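Major allergen Dau c 1 (Daucus carota, PDB 2WQL) belongs to the Bet v 1 family of plant pathogenesis-related proteins, acts as a major carrot allergen, and probably binds small hydrophobic ligands in an internal cavity. Local coordinates at residues A[16-25]-A[74-82]. The protein carries 4 engineered substitutions. Sequence-based numbering, arbitrary orientation.
Engineered in segment 74-82: Ser80 (natural residue Thr). With P4C (O-acetaldehydyl-hexaethylene glycol), chain E.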
loop_
_atom_site.group_PDB
_atom_site.type_symbol
_atom_site.label_atom_id
_atom_site.label_comp_id
_atom_site.label_asym_id
_atom_site.label_seq_id
_atom_site.Cartn_x
_atom_site.Cartn_y
_atom_site.Cartn_z
ATOM N N ALA A 16 3.404 -10.424 15.761
ATOM C CA ALA A 16 2.529 -11.528 15.349
ATOM C C ALA A 16 2.378 -12.609 16.417
ATOM O O ALA A 16 1.264 -13.059 16.686
ATOM C CB ALA A 16 3.048 -12.148 14.024
ATOM N N GLU A 17 3.499 -13.030 16.997
ATOM C CA GLU A 17 3.489 -14.025 18.080
ATOM C C GLU A 17 2.618 -13.561 19.245
ATOM O O GLU A 17 1.814 -14.318 19.767
ATOM C CB GLU A 17 4.919 -14.329 18.592
ATOM C CG GLU A 17 5.583 -15.521 17.918
ATOM C CD GLU A 17 7.121 -15.643 18.203
ATOM O OE1 GLU A 17 7.556 -15.837 19.384
ATOM O OE2 GLU A 17 7.914 -15.574 17.223
ATOM N N LYS A 18 2.785 -12.306 19.635
ATOM C CA LYS A 18 2.101 -11.775 20.806
ATOM C C LYS A 18 0.594 -11.606 20.546
ATOM O O LYS A 18 -0.227 -11.943 21.401
ATOM C CB LYS A 18 2.753 -10.455 21.217
ATOM C CG LYS A 18 2.839 -10.202 22.708
ATOM C CD LYS A 18 3.879 -9.095 23.015
ATOM C CE LYS A 18 4.180 -8.945 24.519
ATOM N NZ LYS A 18 4.367 -7.501 24.893
ATOM N N ILE A 19 0.233 -11.103 19.366
ATOM C CA ILE A 19 -1.173 -10.936 19.001
ATOM C C ILE A 19 -1.889 -12.279 18.997
ATOM O O ILE A 19 -2.965 -12.430 19.581
ATOM C CB ILE A 19 -1.328 -10.263 17.614
ATOM C CG1 ILE A 19 -1.057 -8.762 17.716
ATOM C CG2 ILE A 19 -2.719 -10.455 17.055
ATOM C CD1 ILE A 19 -2.120 -7.995 18.466
ATOM N N PHE A 20 -1.279 -13.257 18.351
ATOM C CA PHE A 20 -1.829 -14.593 18.293
ATOM C C PHE A 20 -2.036 -15.192 19.676
ATOM O O PHE A 20 -3.005 -15.904 19.895
ATOM C CB PHE A 20 -0.910 -15.515 17.496
ATOM C CG PHE A 20 -1.525 -16.849 17.174
ATOM C CD1 PHE A 20 -2.478 -16.958 16.163
ATOM C CD2 PHE A 20 -1.158 -17.981 17.866
ATOM C CE1 PHE A 20 -3.047 -18.185 15.840
ATOM C CE2 PHE A 20 -1.725 -19.214 17.556
ATOM C CZ PHE A 20 -2.673 -19.313 16.537
ATOM N N SER A 21 -1.124 -14.928 20.604
ATOM C CA SER A 21 -1.267 -15.478 21.941
ATOM C C SER A 21 -2.457 -14.825 22.630
ATOM O O SER A 21 -3.162 -15.468 23.393
ATOM C CB SER A 21 0.007 -15.296 22.765
ATOM O OG SER A 21 0.180 -13.925 23.104
ATOM N N GLY A 22 -2.701 -13.558 22.338
ATOM C CA GLY A 22 -3.784 -12.844 22.981
ATOM C C GLY A 22 -5.150 -13.184 22.416
ATOM O O GLY A 22 -6.111 -13.353 23.160
ATOM N N ILE A 23 -5.250 -13.269 21.095
ATOM C CA ILE A 23 -6.559 -13.425 20.465
ATOM C C ILE A 23 -6.902 -14.873 20.150
ATOM O O ILE A 23 -8.017 -15.134 19.718
ATOM C CB ILE A 23 -6.729 -12.554 19.189
ATOM C CG1 ILE A 23 -5.896 -13.105 18.028
ATOM C CG2 ILE A 23 -6.384 -11.088 19.477
ATOM C CD1 ILE A 23 -5.890 -12.217 16.779
ATOM N N VAL A 24 -5.972 -15.806 20.371
ATOM C CA VAL A 24 -6.266 -17.247 20.245
ATOM C C VAL A 24 -5.864 -18.053 21.485
ATOM O O VAL A 24 -6.724 -18.570 22.202
ATOM C CB VAL A 24 -5.577 -17.859 19.009
ATOM C CG1 VAL A 24 -5.769 -19.358 18.985
ATOM C CG2 VAL A 24 -6.114 -17.233 17.728
ATOM N N LEU A 25 -4.563 -18.154 21.749
ATOM C CA LEU A 25 -4.072 -19.109 22.752
ATOM C C LEU A 25 -4.588 -18.851 24.159
ATOM O O LEU A 25 -5.027 -19.788 24.834
ATOM C CB LEU A 25 -2.534 -19.150 22.779
ATOM C CG LEU A 25 -1.856 -19.684 21.512
ATOM C CD1 LEU A 25 -0.353 -19.815 21.696
ATOM C CD2 LEU A 25 -2.476 -21.008 21.096
ATOM N N VAL A 74 -5.985 -25.313 15.017
ATOM C CA VAL A 74 -5.045 -24.338 15.569
ATOM C C VAL A 74 -3.635 -24.726 15.169
ATOM O O VAL A 74 -3.256 -25.892 15.284
ATOM C CB VAL A 74 -5.048 -24.319 17.094
ATOM C CG1 VAL A 74 -4.454 -23.030 17.624
ATOM C CG2 VAL A 74 -6.434 -24.494 17.636
ATOM N N ASN A 75 -2.870 -23.759 14.680
ATOM C CA ASN A 75 -1.478 -23.991 14.354
ATOM C C ASN A 75 -0.655 -22.929 15.056
ATOM O O ASN A 75 -0.562 -21.812 14.605
ATOM C CB ASN A 75 -1.253 -24.004 12.843
ATOM C CG ASN A 75 0.092 -24.548 12.469
ATOM O OD1 ASN A 75 1.108 -24.158 13.040
ATOM N ND2 ASN A 75 0.122 -25.443 11.488
ATOM N N LYS A 76 -0.069 -23.310 16.177
ATOM C CA LYS A 76 0.680 -22.397 17.024
ATOM C C LYS A 76 1.939 -21.854 16.355
ATOM O O LYS A 76 2.334 -20.712 16.595
ATOM C CB LYS A 76 1.042 -23.099 18.341
ATOM C CG LYS A 76 -0.187 -23.430 19.190
ATOM C CD LYS A 76 0.099 -24.441 20.330
ATOM C CE LYS A 76 -1.225 -24.922 20.991
ATOM N NZ LYS A 76 -0.986 -25.739 22.224
ATOM N N GLU A 77 2.558 -22.675 15.520
ATOM C CA GLU A 77 3.798 -22.320 14.865
ATOM C C GLU A 77 3.558 -21.390 13.684
ATOM O O GLU A 77 4.333 -20.466 13.445
ATOM C CB GLU A 77 4.501 -23.593 14.408
ATOM C CG GLU A 77 4.909 -24.523 15.563
ATOM C CD GLU A 77 6.001 -23.917 16.466
ATOM O OE1 GLU A 77 6.651 -22.916 16.056
ATOM O OE2 GLU A 77 6.217 -24.445 17.585
ATOM N N ALA A 78 2.469 -21.621 12.958
ATOM C CA ALA A 78 2.140 -20.820 11.794
ATOM C C ALA A 78 1.300 -19.592 12.117
ATOM O O ALA A 78 1.106 -18.761 11.240
ATOM C CB ALA A 78 1.436 -21.663 10.789
ATOM N N LEU A 79 0.824 -19.481 13.363
ATOM C CA LEU A 79 -0.089 -18.429 13.797
ATOM C C LEU A 79 -1.374 -18.392 12.937
ATOM O O LEU A 79 -1.796 -17.328 12.479
ATOM C CB LEU A 79 0.610 -17.070 13.778
ATOM C CG LEU A 79 2.026 -17.000 14.364
ATOM C CD1 LEU A 79 2.539 -15.574 14.354
ATOM C CD2 LEU A 79 2.081 -17.605 15.770
ATOM N N SER A 80 -1.985 -19.553 12.715
ATOM C CA SER A 80 -3.273 -19.611 12.049
ATOM C C SER A 80 -4.320 -20.262 12.939
ATOM O O SER A 80 -3.999 -21.063 13.820
ATOM C CB SER A 80 -3.182 -20.351 10.711
ATOM O OG SER A 80 -3.063 -21.746 10.872
ATOM N N TYR A 81 -5.576 -19.891 12.710
ATOM C CA TYR A 81 -6.709 -20.364 13.519
ATOM C C TYR A 81 -7.923 -20.459 12.610
ATOM O O TYR A 81 -8.230 -19.509 11.892
ATOM C CB TYR A 81 -6.986 -19.402 14.677
ATOM C CG TYR A 81 -8.054 -19.846 15.675
ATOM C CD1 TYR A 81 -7.786 -20.824 16.636
ATOM C CD2 TYR A 81 -9.318 -19.261 15.687
ATOM C CE1 TYR A 81 -8.754 -21.220 17.546
ATOM C CE2 TYR A 81 -10.283 -19.651 16.585
ATOM C CZ TYR A 81 -10.005 -20.626 17.513
ATOM O OH TYR A 81 -10.974 -21.014 18.417
ATOM N N ASP A 82 -8.578 -21.621 12.625
ATOM C CA ASP A 82 -9.784 -21.858 11.845
ATOM C C ASP A 82 -10.917 -22.206 12.791
ATOM O O ASP A 82 -10.740 -23.018 13.690
ATOM C CB ASP A 82 -9.572 -23.015 10.870
ATOM C CG ASP A 82 -8.388 -22.789 9.940
ATOM O OD1 ASP A 82 -8.349 -21.750 9.259
ATOM O OD2 ASP A 82 -7.484 -23.658 9.898
HETATM O O1 P4C E . -10.479 -17.091 19.720
HETATM C C2 P4C E . -11.181 -16.694 18.793
HETATM C C3 P4C E . -10.579 -16.033 17.566
HETATM O O4 P4C E . -11.649 -15.765 16.642
HETATM C C5 P4C E . -11.289 -15.539 15.261
HETATM C C6 P4C E . -12.530 -15.781 14.389
HETATM O O7 P4C E . -13.218 -14.564 14.118
HETATM C C8 P4C E . -12.560 -13.685 13.178
HETATM C C9 P4C E . -12.431 -12.222 13.662
HETATM O O10 P4C E . -11.045 -11.865 13.886
HETATM C C11 P4C E . -10.847 -10.752 14.778
HETATM C C12 P4C E . -10.262 -11.200 16.117
HETATM O O13 P4C E . -11.155 -10.871 17.192
HETATM C C14 P4C E . -10.664 -11.189 18.502
HETATM C C15 P4C E . -10.936 -12.648 18.853
HETATM O O16 P4C E . -12.063 -12.771 19.722
HETATM C C17 P4C E . -12.794 -14.015 19.594
HETATM C C18 P4C E . -14.308 -13.807 19.830
HETATM O O19 P4C E . -15.127 -14.825 19.204
HETATM C C20 P4C E . -15.850 -14.395 18.032
HETATM C C21 P4C E . -16.057 -15.576 17.062
HETATM O O22 P4C E . -15.629 -15.324 15.702
#
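In the Bet v 1 fold, the first of two consecutive short helices, here 16-25, packs against the hairpin joining strands 66-75 and 80-87, and Phe20 of the helix packs on the base of the hairpin's turn. With CG anti to the backbone N (chi1 -169°), its ring reaches across and takes Leu79 CA on one face, a CH-pi contact 3.7 Å from the ring centroid. Val24 CB lies over the opposite face, while Val74 CG1 and the backbone O of the engineered Ser80 meet the ring edge, Ser80 O lying 3.5 Å from Phe20 CZ. A flat, apolar phenyl suits a place between the backbone of Leu79 and the side chain of Val24.

Leu79 adopts helical angles of the left-handed kind (phi 56°, psi 47°) and, with Ser80, faces Asn75 in a G1 beta bulge. Asn75 suits the start of the turn, since its OD1 accepts from Ala78 N at 2.9 Å in an Asx motif. The two branches of Leu79 divide between residues one helical turn apart: CD2 lies against the Phe20 ring and CD1 reaches Ala16 CB at 3.5 Å, the small Ala16 leaving room for the leucine branch.

Val24, beta-branched, sets both methyls against Tyr81, CG1 lying 3.4 Å from Tyr81 CD1. Tyr81 also lines the pocket: its CE2 is 3.8 Å from C3 of the bound glycol, and its OH is hydrogen-bonded to Thr71. O1 of the ligand, its aldehyde oxygen, lies 3.1 Å from Ile23 O. At the solvent side, Leu25 CD2 rests on the aliphatic part of Lys76, 3.8 Å from its CG.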